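Local coordinates for large adhesion protein (Lap) involved in biofilm formation (PDB 6XI3), which probably forms part of the calcium-dependent extending region that projects the adhesin away from the bacterial cell toward its target during biofilm formation, at residues A60-D65 and I70-A75. Sequence-based numbering, arbitrary orientation.
Sequences AITITD and IVNAIA
Ile-61 with Ala-73 and Ile-63 with Val-71 are the two hydrogen-bonded pairs of this antiparallel beta hairpin, and each is closed by two backbone bonds. At the Ile-63 pair both donors lie in the carbonyl planes, and Val-71 N reaches Ile-63 O at 2.7 Å. At the Ile-61 pair the donors leave the carbonyl planes: Ile-61 N meets Ala-73 O at 2.8 Å from above the plane, 42° out of it. Between these rungs, Thr-62 CA offers its hydrogen to Val-71 O at 3.2 Å.

Water gives Ile-61 O a further partner, donating to it and to Asn-72 OD1. The amide of Asn-72 is placed for this by a chi1 of -73°, which sets CG beside its own backbone N and anti to the carbonyl carbon. The same OD1 lies 3.4 Å from Thr-62 CG2, the two side chains running alongside each other.

Van der Waals contacts differ between the faces. On the Thr-62 face, Ile-70 lies alongside Thr-64, CG1 3.8 Å from Thr-64 OG1, while its CG2 branch comes 4.1 Å from Thr-62 CB. On the other face the beta carbons of Ile-61 and Ala-73 meet at 4.2 Å, as do those of Ile-63 and Val-71.

That second face turns into the Ig-like beta-sandwich, where Leu-85 of strand 82-89 packs on Ile-61 and Ala-73, and Leu-93, from a loop, on Ile-63 and Val-71. Strand 70-76 forms one edge of its four-stranded antiparallel sheet, while strand 58-64 continues the hydrogen bonding inward to strand 96-105.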
loop_
_atom_site.group_PDB
_atom_site.type_symbol
_atom_site.label_atom_id
_atom_site.label_comp_id
_atom_site.label_asym_id
_atom_site.label_seq_id
_atom_site.Cartn_x
_atom_site.Cartn_y
_atom_site.Cartn_z
ATOM N N ALA A 60 -41.648 52.901 9.726
ATOM C CA ALA A 60 -41.691 51.504 9.236
ATOM C C ALA A 60 -40.252 50.992 9.210
ATOM O O ALA A 60 -39.308 51.748 8.843
ATOM C CB ALA A 60 -42.318 51.416 7.867
ATOM N N ILE A 61 -40.060 49.753 9.612
ATOM C CA ILE A 61 -38.692 49.216 9.717
ATOM C C ILE A 61 -38.678 47.871 9.017
ATOM O O ILE A 61 -39.633 47.109 9.192
ATOM C CB ILE A 61 -38.285 49.115 11.184
ATOM C CG1 ILE A 61 -38.005 50.498 11.754
ATOM C CG2 ILE A 61 -37.085 48.201 11.340
ATOM C CD1 ILE A 61 -38.194 50.537 13.221
ATOM N N THR A 62 -37.642 47.617 8.242
ATOM C CA THR A 62 -37.353 46.244 7.760
ATOM C C THR A 62 -35.971 45.846 8.263
ATOM O O THR A 62 -35.041 46.705 8.364
ATOM C CB THR A 62 -37.502 46.105 6.244
ATOM O OG1 THR A 62 -36.480 46.961 5.740
ATOM C CG2 THR A 62 -38.879 46.497 5.750
ATOM N N ILE A 63 -35.855 44.579 8.617
ATOM C CA ILE A 63 -34.541 43.957 8.898
ATOM C C ILE A 63 -34.438 42.807 7.912
ATOM O O ILE A 63 -35.321 41.940 7.956
ATOM C CB ILE A 63 -34.424 43.491 10.349
ATOM C CG1 ILE A 63 -34.967 44.548 11.313
ATOM C CG2 ILE A 63 -32.967 43.127 10.611
ATOM C CD1 ILE A 63 -34.781 44.191 12.748
ATOM N N THR A 64 -33.446 42.881 7.028
ATOM C CA THR A 64 -33.206 41.906 5.948
ATOM C C THR A 64 -31.908 41.147 6.233
ATOM O O THR A 64 -30.874 41.778 6.521
ATOM C CB THR A 64 -33.135 42.614 4.585
ATOM O OG1 THR A 64 -34.324 43.387 4.495
ATOM C CG2 THR A 64 -33.037 41.669 3.413
ATOM N N ASP A 65 -31.942 39.835 6.062
ATOM C CA ASP A 65 -30.746 39.006 6.344
ATOM C C ASP A 65 -30.020 38.666 5.028
ATOM O O ASP A 65 -30.473 39.098 3.937
ATOM C CB ASP A 65 -31.175 37.798 7.173
ATOM C CG ASP A 65 -31.941 36.766 6.376
ATOM O OD1 ASP A 65 -31.980 36.907 5.124
ATOM O OD2 ASP A 65 -32.458 35.803 7.001
ATOM N N ILE A 70 -37.090 38.766 5.580
ATOM C CA ILE A 70 -37.386 40.143 6.075
ATOM C C ILE A 70 -38.125 40.023 7.400
ATOM O O ILE A 70 -39.099 39.249 7.502
ATOM C CB ILE A 70 -38.190 40.970 5.043
ATOM C CG1 ILE A 70 -37.378 41.244 3.770
ATOM C CG2 ILE A 70 -38.694 42.275 5.654
ATOM C CD1 ILE A 70 -38.230 41.616 2.534
ATOM N N VAL A 71 -37.727 40.841 8.356
ATOM C CA VAL A 71 -38.585 41.138 9.517
ATOM C C VAL A 71 -39.182 42.529 9.279
ATOM O O VAL A 71 -38.407 43.470 9.016
ATOM C CB VAL A 71 -37.805 41.038 10.846
ATOM C CG1 VAL A 71 -38.511 41.812 11.948
ATOM C CG2 VAL A 71 -37.601 39.583 11.252
ATOM N N ASN A 72 -40.491 42.652 9.468
ATOM C CA ASN A 72 -41.216 43.947 9.411
ATOM C C ASN A 72 -41.547 44.401 10.829
ATOM O O ASN A 72 -42.075 43.578 11.585
ATOM C CB ASN A 72 -42.498 43.833 8.593
ATOM C CG ASN A 72 -42.171 43.721 7.124
ATOM O OD1 ASN A 72 -41.687 44.676 6.520
ATOM N ND2 ASN A 72 -42.313 42.518 6.597
ATOM N N ALA A 73 -41.255 45.663 11.139
ATOM C CA ALA A 73 -41.571 46.289 12.439
ATOM C C ALA A 73 -42.058 47.725 12.230
ATOM O O ALA A 73 -41.967 48.263 11.106
ATOM C CB ALA A 73 -40.380 46.231 13.361
ATOM N N ILE A 74 -42.626 48.288 13.283
ATOM C CA ILE A 74 -43.171 49.672 13.264
ATOM C C ILE A 74 -42.955 50.266 14.646
ATOM O O ILE A 74 -43.151 49.551 15.680
ATOM C CB ILE A 74 -44.646 49.667 12.816
ATOM C CG1 ILE A 74 -45.161 51.054 12.434
ATOM C CG2 ILE A 74 -45.524 49.026 13.864
ATOM C CD1 ILE A 74 -46.406 50.995 11.571
ATOM N N ALA A 75 -42.606 51.540 14.674
ATOM C CA ALA A 75 -42.412 52.288 15.930
ATOM C C ALA A 75 -43.148 53.612 15.866
ATOM O O ALA A 75 -43.320 54.113 14.742
ATOM C CB ALA A 75 -40.949 52.543 16.145
HETATM O O HOH W 1 -42.081 47.236 7.681
#